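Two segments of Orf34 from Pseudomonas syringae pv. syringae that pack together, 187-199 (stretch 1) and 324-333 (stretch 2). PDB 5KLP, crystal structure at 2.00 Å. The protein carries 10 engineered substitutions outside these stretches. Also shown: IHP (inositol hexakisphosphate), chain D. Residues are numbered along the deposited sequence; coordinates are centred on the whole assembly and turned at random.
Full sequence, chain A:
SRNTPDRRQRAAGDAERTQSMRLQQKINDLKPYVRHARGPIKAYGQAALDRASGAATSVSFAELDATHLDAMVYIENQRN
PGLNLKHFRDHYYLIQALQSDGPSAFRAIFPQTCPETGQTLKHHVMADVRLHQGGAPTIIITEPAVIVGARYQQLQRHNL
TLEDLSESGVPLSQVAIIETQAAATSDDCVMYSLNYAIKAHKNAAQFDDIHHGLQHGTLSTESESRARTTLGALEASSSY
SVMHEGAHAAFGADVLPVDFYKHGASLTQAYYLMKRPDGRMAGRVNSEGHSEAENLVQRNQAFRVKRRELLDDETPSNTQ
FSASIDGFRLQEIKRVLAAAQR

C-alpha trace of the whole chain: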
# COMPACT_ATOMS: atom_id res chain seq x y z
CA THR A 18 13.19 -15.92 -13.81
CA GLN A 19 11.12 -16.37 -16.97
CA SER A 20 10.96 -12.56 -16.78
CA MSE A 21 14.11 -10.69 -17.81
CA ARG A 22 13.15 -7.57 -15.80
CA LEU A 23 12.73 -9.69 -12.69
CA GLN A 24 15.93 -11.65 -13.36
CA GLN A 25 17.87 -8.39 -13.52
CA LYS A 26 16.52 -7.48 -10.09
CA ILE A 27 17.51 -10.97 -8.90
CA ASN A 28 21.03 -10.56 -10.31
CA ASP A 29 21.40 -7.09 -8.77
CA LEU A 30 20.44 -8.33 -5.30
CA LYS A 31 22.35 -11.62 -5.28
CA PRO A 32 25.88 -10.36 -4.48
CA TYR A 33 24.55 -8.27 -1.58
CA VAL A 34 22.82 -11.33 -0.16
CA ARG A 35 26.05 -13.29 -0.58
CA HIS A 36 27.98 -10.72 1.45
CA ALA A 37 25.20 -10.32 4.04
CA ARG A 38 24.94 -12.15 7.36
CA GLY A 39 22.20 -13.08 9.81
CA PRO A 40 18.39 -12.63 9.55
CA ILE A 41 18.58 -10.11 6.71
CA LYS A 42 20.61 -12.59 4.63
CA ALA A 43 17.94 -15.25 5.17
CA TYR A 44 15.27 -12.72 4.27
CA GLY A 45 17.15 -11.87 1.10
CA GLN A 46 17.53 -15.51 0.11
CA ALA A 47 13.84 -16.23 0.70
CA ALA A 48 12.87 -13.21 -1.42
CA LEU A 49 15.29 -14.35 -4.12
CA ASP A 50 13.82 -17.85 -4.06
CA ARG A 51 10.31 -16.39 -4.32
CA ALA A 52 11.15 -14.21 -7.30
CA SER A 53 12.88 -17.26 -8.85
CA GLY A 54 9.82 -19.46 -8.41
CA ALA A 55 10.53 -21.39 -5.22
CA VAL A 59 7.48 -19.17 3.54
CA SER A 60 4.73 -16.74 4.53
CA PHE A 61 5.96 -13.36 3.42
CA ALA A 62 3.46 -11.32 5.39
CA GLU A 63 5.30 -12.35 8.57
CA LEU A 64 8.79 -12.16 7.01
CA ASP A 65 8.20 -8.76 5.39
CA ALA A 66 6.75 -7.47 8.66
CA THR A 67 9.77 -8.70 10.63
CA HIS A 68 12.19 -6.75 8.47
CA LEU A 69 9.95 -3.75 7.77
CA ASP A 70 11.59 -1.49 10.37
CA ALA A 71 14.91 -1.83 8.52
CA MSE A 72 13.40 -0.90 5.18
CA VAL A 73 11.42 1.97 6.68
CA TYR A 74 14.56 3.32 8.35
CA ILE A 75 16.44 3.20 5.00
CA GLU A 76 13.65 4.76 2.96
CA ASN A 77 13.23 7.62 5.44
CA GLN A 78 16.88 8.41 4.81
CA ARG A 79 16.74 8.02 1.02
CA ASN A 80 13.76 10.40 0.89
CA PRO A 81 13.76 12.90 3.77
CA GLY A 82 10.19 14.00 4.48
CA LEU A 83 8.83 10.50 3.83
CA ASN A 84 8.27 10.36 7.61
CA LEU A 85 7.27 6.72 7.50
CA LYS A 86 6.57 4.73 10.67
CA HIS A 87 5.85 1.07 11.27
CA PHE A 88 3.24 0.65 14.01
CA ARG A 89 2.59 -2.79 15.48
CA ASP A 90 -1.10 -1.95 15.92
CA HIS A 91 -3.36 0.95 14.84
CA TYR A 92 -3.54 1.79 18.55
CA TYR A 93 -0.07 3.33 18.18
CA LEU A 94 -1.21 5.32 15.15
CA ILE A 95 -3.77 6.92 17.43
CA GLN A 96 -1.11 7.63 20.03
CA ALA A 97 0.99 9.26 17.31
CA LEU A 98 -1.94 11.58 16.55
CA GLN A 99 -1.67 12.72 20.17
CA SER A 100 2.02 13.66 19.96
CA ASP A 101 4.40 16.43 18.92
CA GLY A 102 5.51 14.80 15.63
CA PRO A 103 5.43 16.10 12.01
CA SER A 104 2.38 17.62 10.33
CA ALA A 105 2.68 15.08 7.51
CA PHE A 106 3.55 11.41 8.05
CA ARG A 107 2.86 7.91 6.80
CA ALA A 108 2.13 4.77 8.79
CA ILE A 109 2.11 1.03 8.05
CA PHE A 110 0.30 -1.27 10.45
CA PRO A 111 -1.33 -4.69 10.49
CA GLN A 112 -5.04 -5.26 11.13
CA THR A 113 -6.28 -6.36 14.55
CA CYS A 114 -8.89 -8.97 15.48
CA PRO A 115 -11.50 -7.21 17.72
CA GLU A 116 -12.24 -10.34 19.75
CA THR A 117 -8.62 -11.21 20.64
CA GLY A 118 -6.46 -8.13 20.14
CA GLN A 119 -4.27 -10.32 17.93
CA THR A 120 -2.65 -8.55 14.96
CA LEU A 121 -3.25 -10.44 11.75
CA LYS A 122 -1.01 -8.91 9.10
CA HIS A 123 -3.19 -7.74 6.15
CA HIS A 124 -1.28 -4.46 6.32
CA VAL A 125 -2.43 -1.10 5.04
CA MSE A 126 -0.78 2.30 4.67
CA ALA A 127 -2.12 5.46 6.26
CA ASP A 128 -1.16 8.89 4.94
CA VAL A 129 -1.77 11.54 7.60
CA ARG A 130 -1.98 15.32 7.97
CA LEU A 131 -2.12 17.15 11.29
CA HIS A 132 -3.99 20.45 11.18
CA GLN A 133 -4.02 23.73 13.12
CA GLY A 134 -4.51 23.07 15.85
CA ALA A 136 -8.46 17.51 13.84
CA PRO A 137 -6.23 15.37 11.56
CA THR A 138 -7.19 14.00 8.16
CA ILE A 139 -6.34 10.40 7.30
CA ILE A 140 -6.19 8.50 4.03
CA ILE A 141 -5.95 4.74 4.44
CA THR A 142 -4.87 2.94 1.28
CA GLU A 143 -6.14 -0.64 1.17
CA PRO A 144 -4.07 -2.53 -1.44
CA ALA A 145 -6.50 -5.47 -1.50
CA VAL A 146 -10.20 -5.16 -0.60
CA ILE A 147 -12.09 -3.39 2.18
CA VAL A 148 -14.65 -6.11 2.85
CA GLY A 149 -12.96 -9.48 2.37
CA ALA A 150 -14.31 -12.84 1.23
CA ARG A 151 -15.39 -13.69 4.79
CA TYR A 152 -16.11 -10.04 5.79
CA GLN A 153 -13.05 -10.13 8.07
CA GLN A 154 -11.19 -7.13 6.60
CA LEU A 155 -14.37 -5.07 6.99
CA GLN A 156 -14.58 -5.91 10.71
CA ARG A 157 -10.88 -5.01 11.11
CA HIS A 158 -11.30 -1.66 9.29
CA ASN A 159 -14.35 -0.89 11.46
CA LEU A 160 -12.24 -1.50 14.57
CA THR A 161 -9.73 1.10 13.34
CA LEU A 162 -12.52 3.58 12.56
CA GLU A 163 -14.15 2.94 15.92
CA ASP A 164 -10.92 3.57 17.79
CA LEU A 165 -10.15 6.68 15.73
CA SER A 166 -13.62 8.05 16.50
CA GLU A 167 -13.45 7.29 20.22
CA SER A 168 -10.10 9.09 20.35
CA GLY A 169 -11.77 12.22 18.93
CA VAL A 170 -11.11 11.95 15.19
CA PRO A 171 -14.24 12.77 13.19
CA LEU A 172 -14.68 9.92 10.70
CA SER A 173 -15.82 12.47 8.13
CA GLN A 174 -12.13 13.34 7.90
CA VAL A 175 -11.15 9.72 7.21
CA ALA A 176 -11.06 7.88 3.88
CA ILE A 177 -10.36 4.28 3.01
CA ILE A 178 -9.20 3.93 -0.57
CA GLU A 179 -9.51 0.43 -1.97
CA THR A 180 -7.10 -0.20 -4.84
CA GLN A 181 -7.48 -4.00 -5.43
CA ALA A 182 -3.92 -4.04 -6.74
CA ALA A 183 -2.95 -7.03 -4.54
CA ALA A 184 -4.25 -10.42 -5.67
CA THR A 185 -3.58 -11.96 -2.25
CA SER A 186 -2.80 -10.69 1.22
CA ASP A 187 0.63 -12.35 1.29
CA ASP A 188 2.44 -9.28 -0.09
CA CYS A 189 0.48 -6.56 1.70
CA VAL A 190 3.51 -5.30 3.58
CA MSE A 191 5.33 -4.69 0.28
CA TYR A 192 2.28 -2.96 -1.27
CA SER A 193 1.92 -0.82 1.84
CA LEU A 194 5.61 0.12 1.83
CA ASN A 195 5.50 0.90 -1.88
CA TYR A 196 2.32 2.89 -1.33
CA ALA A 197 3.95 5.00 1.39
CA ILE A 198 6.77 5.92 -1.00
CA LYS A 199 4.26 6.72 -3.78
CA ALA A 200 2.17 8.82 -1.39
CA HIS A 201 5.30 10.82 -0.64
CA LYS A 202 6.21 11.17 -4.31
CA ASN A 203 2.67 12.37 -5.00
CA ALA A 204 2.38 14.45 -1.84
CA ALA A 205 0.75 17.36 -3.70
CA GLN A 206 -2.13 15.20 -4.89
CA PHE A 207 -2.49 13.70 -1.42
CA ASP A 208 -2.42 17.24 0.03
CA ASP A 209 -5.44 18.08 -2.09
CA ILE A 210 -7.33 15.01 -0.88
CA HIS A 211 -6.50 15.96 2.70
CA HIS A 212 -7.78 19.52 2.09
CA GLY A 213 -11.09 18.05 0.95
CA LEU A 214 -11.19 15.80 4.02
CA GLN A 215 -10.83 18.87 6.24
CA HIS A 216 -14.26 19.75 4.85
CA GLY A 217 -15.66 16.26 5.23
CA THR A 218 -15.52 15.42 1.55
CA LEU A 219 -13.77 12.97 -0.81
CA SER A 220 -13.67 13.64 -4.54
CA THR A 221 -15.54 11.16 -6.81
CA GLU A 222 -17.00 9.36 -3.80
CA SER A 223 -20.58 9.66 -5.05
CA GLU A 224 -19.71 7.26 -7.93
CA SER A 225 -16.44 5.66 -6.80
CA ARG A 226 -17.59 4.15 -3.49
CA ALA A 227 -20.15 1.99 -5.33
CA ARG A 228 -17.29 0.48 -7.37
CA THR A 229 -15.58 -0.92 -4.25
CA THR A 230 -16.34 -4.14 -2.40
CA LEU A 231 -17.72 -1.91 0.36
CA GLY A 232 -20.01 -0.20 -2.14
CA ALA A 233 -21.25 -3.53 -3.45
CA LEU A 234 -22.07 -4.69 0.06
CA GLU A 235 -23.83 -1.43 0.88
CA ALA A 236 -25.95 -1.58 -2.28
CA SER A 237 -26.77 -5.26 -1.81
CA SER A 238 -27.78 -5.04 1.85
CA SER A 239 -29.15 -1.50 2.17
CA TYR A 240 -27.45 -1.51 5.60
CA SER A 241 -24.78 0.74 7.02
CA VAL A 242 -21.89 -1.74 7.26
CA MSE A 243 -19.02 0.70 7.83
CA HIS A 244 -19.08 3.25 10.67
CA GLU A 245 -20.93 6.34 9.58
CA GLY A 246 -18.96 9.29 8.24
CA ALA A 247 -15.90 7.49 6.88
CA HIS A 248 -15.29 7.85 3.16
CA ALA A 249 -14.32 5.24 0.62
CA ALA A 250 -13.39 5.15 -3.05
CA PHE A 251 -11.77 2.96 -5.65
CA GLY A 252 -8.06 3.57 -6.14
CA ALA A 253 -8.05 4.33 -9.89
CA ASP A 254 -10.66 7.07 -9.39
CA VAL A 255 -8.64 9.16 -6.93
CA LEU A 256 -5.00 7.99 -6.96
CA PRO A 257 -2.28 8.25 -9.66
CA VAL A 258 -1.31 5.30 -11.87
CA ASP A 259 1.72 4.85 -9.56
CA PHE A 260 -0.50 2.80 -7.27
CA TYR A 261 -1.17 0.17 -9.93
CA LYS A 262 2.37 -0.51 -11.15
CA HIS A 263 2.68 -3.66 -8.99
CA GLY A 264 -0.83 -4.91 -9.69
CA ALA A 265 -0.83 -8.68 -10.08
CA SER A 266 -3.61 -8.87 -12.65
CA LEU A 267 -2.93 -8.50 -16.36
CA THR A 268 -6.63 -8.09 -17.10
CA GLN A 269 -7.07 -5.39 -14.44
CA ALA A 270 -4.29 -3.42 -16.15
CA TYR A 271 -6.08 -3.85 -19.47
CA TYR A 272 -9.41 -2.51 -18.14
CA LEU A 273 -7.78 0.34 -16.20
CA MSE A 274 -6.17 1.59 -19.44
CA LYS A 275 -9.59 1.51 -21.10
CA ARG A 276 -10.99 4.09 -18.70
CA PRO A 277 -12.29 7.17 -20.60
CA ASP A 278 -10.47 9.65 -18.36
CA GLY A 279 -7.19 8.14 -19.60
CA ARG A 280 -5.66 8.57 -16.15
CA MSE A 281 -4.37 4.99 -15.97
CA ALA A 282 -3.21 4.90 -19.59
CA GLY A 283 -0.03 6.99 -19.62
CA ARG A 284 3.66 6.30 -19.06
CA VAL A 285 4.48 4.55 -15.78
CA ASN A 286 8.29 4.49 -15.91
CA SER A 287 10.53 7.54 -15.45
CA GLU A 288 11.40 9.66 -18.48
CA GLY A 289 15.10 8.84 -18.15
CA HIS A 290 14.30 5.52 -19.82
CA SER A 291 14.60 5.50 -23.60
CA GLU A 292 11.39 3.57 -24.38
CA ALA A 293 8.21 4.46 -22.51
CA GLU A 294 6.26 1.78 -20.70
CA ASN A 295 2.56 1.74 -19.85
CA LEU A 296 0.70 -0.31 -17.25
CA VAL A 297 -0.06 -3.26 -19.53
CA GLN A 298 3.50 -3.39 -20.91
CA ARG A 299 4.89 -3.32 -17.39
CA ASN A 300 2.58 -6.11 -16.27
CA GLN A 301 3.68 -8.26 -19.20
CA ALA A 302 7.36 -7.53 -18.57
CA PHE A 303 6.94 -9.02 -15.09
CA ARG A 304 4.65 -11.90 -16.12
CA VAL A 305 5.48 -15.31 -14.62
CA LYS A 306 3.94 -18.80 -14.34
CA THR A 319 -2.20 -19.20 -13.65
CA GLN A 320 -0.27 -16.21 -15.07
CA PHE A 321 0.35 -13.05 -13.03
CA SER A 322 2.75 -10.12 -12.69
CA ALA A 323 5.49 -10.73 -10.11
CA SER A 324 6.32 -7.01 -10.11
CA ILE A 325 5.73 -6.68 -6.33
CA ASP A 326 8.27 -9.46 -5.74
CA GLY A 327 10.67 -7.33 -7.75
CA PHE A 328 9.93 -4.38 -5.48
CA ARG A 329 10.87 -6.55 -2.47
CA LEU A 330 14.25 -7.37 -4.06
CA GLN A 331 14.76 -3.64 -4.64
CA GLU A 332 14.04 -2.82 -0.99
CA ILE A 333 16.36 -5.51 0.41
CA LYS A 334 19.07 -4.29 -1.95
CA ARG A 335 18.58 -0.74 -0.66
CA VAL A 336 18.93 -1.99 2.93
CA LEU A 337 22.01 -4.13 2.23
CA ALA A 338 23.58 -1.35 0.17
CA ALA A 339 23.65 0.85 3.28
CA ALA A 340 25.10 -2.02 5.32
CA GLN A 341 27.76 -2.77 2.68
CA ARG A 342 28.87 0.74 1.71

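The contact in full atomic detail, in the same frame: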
# COMPACT_ATOMS: atom_id res chain seq x y z
N ASP A 187 -0.72 -11.92 0.91
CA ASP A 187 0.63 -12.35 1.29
C ASP A 187 1.71 -11.28 1.10
O ASP A 187 2.76 -11.33 1.75
CB ASP A 187 1.06 -13.58 0.47
CG ASP A 187 0.05 -14.71 0.53
OD1 ASP A 187 -0.73 -14.77 1.51
OD2 ASP A 187 0.05 -15.55 -0.40
N ASP A 188 1.45 -10.32 0.22
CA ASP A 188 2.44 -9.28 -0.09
C ASP A 188 2.04 -7.90 0.42
O ASP A 188 2.63 -6.90 0.02
CB ASP A 188 2.70 -9.22 -1.60
CG ASP A 188 3.25 -10.53 -2.16
OD1 ASP A 188 4.31 -11.00 -1.70
OD2 ASP A 188 2.60 -11.10 -3.05
N CYS A 189 1.08 -7.84 1.33
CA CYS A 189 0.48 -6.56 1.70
C CYS A 189 1.48 -5.62 2.36
O CYS A 189 1.35 -4.41 2.24
CB CYS A 189 -0.72 -6.81 2.62
SG CYS A 189 -2.23 -7.15 1.66
N VAL A 190 2.49 -6.16 3.02
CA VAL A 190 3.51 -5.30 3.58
C VAL A 190 4.26 -4.57 2.47
O VAL A 190 4.55 -3.39 2.59
CB VAL A 190 4.51 -6.07 4.45
CG1 VAL A 190 5.58 -5.13 4.96
CG2 VAL A 190 3.79 -6.74 5.62
N MSE A 191 4.59 -5.29 1.39
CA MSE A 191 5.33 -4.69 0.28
C MSE A 191 4.45 -3.66 -0.45
O MSE A 191 4.95 -2.59 -0.83
CB MSE A 191 5.81 -5.77 -0.70
CG MSE A 191 7.02 -6.57 -0.18
SE MSE A 191 8.52 -5.35 0.30
CE MSE A 191 8.40 -5.51 2.26
N TYR A 192 3.17 -3.96 -0.65
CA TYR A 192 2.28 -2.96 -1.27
C TYR A 192 2.18 -1.72 -0.39
O TYR A 192 2.24 -0.60 -0.87
CB TYR A 192 0.87 -3.52 -1.52
CG TYR A 192 0.77 -4.36 -2.78
CD1 TYR A 192 0.67 -3.77 -4.03
CD2 TYR A 192 0.81 -5.75 -2.70
CE1 TYR A 192 0.60 -4.55 -5.19
CE2 TYR A 192 0.73 -6.53 -3.84
CZ TYR A 192 0.62 -5.93 -5.08
OH TYR A 192 0.55 -6.71 -6.21
N SER A 193 2.05 -1.94 0.92
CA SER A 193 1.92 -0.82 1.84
C SER A 193 3.18 0.04 1.87
O SER A 193 3.09 1.27 1.92
CB SER A 193 1.58 -1.34 3.25
OG SER A 193 0.32 -1.98 3.28
N LEU A 194 4.34 -0.61 1.86
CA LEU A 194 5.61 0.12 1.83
C LEU A 194 5.73 0.89 0.52
O LEU A 194 6.08 2.07 0.51
CB LEU A 194 6.81 -0.84 2.02
CG LEU A 194 8.20 -0.22 1.87
CD1 LEU A 194 8.38 0.92 2.87
CD2 LEU A 194 9.31 -1.27 2.05
N ASN A 195 5.45 0.22 -0.59
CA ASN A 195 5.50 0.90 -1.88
C ASN A 195 4.54 2.07 -1.91
O ASN A 195 4.86 3.14 -2.42
CB ASN A 195 5.18 -0.06 -3.03
CG ASN A 195 5.32 0.61 -4.39
OD1 ASN A 195 4.35 1.14 -4.93
ND2 ASN A 195 6.53 0.61 -4.93
N TYR A 196 3.36 1.86 -1.34
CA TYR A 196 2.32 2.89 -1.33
C TYR A 196 2.74 4.12 -0.52
O TYR A 196 2.41 5.25 -0.89
CB TYR A 196 1.02 2.30 -0.78
CG TYR A 196 0.19 1.58 -1.84
CD1 TYR A 196 0.74 1.26 -3.09
CD2 TYR A 196 -1.14 1.26 -1.60
CE1 TYR A 196 -0.02 0.62 -4.06
CE2 TYR A 196 -1.92 0.62 -2.56
CZ TYR A 196 -1.35 0.31 -3.79
OH TYR A 196 -2.14 -0.31 -4.74
N ALA A 197 3.45 3.89 0.58
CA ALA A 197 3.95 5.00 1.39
C ALA A 197 4.90 5.86 0.57
O ALA A 197 4.79 7.09 0.56
CB ALA A 197 4.67 4.48 2.65
N ILE A 198 5.83 5.21 -0.12
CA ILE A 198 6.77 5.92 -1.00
C ILE A 198 6.02 6.69 -2.10
O ILE A 198 6.36 7.84 -2.41
CB ILE A 198 7.79 4.96 -1.65
CG1 ILE A 198 8.59 4.23 -0.57
CG2 ILE A 198 8.73 5.75 -2.59
CD1 ILE A 198 9.49 3.13 -1.11
N LYS A 199 5.01 6.05 -2.71
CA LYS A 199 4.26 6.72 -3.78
C LYS A 199 3.44 7.89 -3.24
O LYS A 199 3.27 8.90 -3.93
CB LYS A 199 3.33 5.73 -4.50
CG LYS A 199 4.05 4.59 -5.22
CD LYS A 199 5.18 5.12 -6.11
CE LYS A 199 5.79 4.02 -6.94
NZ LYS A 199 6.95 4.53 -7.72
N SER A 324 5.73 -8.33 -10.35
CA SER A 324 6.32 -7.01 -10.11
C SER A 324 6.56 -6.68 -8.63
O SER A 324 7.59 -6.10 -8.28
CB SER A 324 5.45 -5.93 -10.76
OG SER A 324 6.01 -4.64 -10.57
N ILE A 325 5.60 -7.02 -7.75
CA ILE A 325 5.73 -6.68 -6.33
C ILE A 325 6.88 -7.46 -5.70
O ILE A 325 7.54 -6.97 -4.78
CB ILE A 325 4.42 -6.94 -5.55
CG1 ILE A 325 4.47 -6.25 -4.18
CG2 ILE A 325 4.15 -8.44 -5.37
CD1 ILE A 325 4.62 -4.74 -4.23
N ASP A 326 7.15 -8.64 -6.22
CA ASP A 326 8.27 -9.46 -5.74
C ASP A 326 9.58 -8.81 -6.17
O ASP A 326 10.60 -8.90 -5.46
CB ASP A 326 8.12 -10.88 -6.26
CG ASP A 326 6.78 -11.51 -5.84
OD1 ASP A 326 6.45 -11.50 -4.62
OD2 ASP A 326 6.03 -11.95 -6.73
N GLY A 327 9.55 -8.12 -7.31
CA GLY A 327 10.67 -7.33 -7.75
C GLY A 327 10.91 -6.13 -6.84
O GLY A 327 12.05 -5.78 -6.53
N PHE A 328 9.82 -5.49 -6.41
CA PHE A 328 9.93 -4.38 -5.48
C PHE A 328 10.60 -4.84 -4.16
O PHE A 328 11.42 -4.12 -3.60
CB PHE A 328 8.55 -3.76 -5.20
CG PHE A 328 8.57 -2.68 -4.15
CD1 PHE A 328 9.17 -1.45 -4.41
CD2 PHE A 328 8.05 -2.91 -2.89
CE1 PHE A 328 9.22 -0.46 -3.44
CE2 PHE A 328 8.11 -1.93 -1.91
CZ PHE A 328 8.69 -0.70 -2.18
N ARG A 329 10.26 -6.04 -3.70
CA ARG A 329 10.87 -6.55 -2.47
C ARG A 329 12.38 -6.70 -2.62
O ARG A 329 13.13 -6.35 -1.72
CB ARG A 329 10.24 -7.88 -2.04
CG ARG A 329 10.81 -8.45 -0.73
CD ARG A 329 9.90 -9.56 -0.19
NE ARG A 329 9.28 -10.22 -1.32
CZ ARG A 329 7.98 -10.45 -1.48
NH1 ARG A 329 7.09 -10.12 -0.55
NH2 ARG A 329 7.59 -11.04 -2.59
N LEU A 330 12.82 -7.24 -3.76
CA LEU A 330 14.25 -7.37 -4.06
C LEU A 330 14.93 -6.00 -4.05
O LEU A 330 16.04 -5.84 -3.54
CB LEU A 330 14.43 -8.05 -5.42
CG LEU A 330 13.80 -9.44 -5.55
CD1 LEU A 330 14.07 -10.04 -6.93
CD2 LEU A 330 14.29 -10.39 -4.46
N GLN A 331 14.25 -5.01 -4.62
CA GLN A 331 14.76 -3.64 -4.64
C GLN A 331 14.95 -3.08 -3.23
O GLN A 331 15.97 -2.44 -2.94
CB GLN A 331 13.79 -2.75 -5.43
CG GLN A 331 14.02 -1.27 -5.22
CD GLN A 331 12.93 -0.44 -5.88
OE1 GLN A 331 12.90 -0.28 -7.10
NE2 GLN A 331 12.00 0.06 -5.07
N GLU A 332 13.98 -3.34 -2.36
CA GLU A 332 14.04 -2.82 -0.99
C GLU A 332 15.16 -3.47 -0.17
O GLU A 332 15.86 -2.80 0.57
CB GLU A 332 12.70 -3.00 -0.30
CG GLU A 332 11.62 -2.17 -0.96
CD GLU A 332 12.06 -0.73 -1.13
OE1 GLU A 332 12.01 0.01 -0.12
OE2 GLU A 332 12.45 -0.34 -2.26
N ILE A 333 15.31 -4.78 -0.32
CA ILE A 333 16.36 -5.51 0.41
C ILE A 333 17.72 -5.02 -0.06
O ILE A 333 18.61 -4.74 0.76
CB ILE A 333 16.20 -7.02 0.21
CG1 ILE A 333 14.86 -7.47 0.79
CG2 ILE A 333 17.36 -7.78 0.84
CD1 ILE A 333 14.54 -8.91 0.54
C1 IHP D . 13.14 3.54 -8.26
C2 IHP D . 11.77 2.78 -7.96
C3 IHP D . 11.20 1.65 -8.89
C4 IHP D . 12.05 1.42 -10.23
C5 IHP D . 12.97 2.53 -10.69
C6 IHP D . 13.85 2.85 -9.49
O11 IHP D . 12.98 4.84 -8.38
P1 IHP D . 13.66 6.13 -7.53
O21 IHP D . 12.62 7.22 -7.31
O31 IHP D . 14.82 6.72 -8.33
O41 IHP D . 14.21 5.76 -6.16
O12 IHP D . 10.76 3.62 -7.56
P2 IHP D . 10.18 3.43 -5.99
O22 IHP D . 11.32 3.65 -4.98
O32 IHP D . 9.02 4.36 -5.62
O42 IHP D . 9.74 1.95 -5.80
O13 IHP D . 10.00 1.99 -9.17
P3 IHP D . 8.47 1.35 -8.91
O23 IHP D . 8.01 1.10 -7.47
O33 IHP D . 7.75 2.58 -9.46
O43 IHP D . 8.16 0.11 -9.75
O14 IHP D . 11.29 1.01 -11.25
P4 IHP D . 11.14 -0.55 -11.68
O24 IHP D . 10.17 -1.29 -10.75
O34 IHP D . 10.67 -0.70 -13.14
O44 IHP D . 12.49 -1.27 -11.58
O15 IHP D . 12.38 3.57 -11.31
P5 IHP D . 12.60 3.93 -12.96
O25 IHP D . 13.26 2.75 -13.69
O35 IHP D . 11.23 4.19 -13.65
O45 IHP D . 13.48 5.16 -13.19
O16 IHP D . 14.92 3.55 -9.87
P6 IHP D . 16.40 3.41 -9.20
O26 IHP D . 16.69 1.96 -8.83
O36 IHP D . 17.50 3.90 -10.17
O46 IHP D . 16.52 4.27 -7.93
O HOH W 1 3.52 -12.00 -5.76

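The most unusual feature of this contact is that an inositol hexakisphosphate spans both helices beside the aromatic ring that joins them. Asn195 ND2 donates to IHP O23 (3.0 Å), Lys199 NZ to IHP O33 (2.7 Å) and O32 (3.0 Å), and, from the second helix, Gln331 NE2 to IHP O42 (3.0 Å); the lysine's positive charge suits the phosphates, and the amides supply N-H donors. Gln331 NE2 also donates to Glu332 OE2 (2.9 Å), so a neutral amide sits between a phosphate and a carboxylate and serves both.

The helices cross at 69°, their axes 9.7 Å apart at closest approach, and Phe328 fills the space between them as a knob among Met191, Leu194, Asn195 and Ile198. Asn195 CB lies over one face, 3.8 Å from the ring centroid, in a CH-pi contact, while Leu194 CG and Ile198 CD1 each approach Phe328 CZ at the edge, both at 4.1 Å; these branched aliphatic side chains need no polar partners there. The selenium of Met191, a selenomethionine, lies 4.0 Å from Phe328 CD2; polarizable, it meets the ring obliquely.

Ile325, one turn earlier, extends the apolar seam. Its CG1 packs against Met191 CB (3.8 Å) and over one face of Tyr192, 3.9 Å from the ring centroid. The CA-to-CB bond of Tyr192 points away from the second helix, yet the length of the side chain brings its ring back to meet Ile325.

At the start of the first helix the chemistry turns polar. Arg329 NH1 donates to Asp188 OD1 (3.1 Å) in a salt bridge; the arginine is long enough to reach across although its CA-to-CB bond points sideways. Such pairing suits a buried carboxylate, particularly with the carboxylate of Asp326 nearby. A water links the two acids, donating to Asp188 OD2 (3.0 Å) and Asp326 OD2 (2.7 Å).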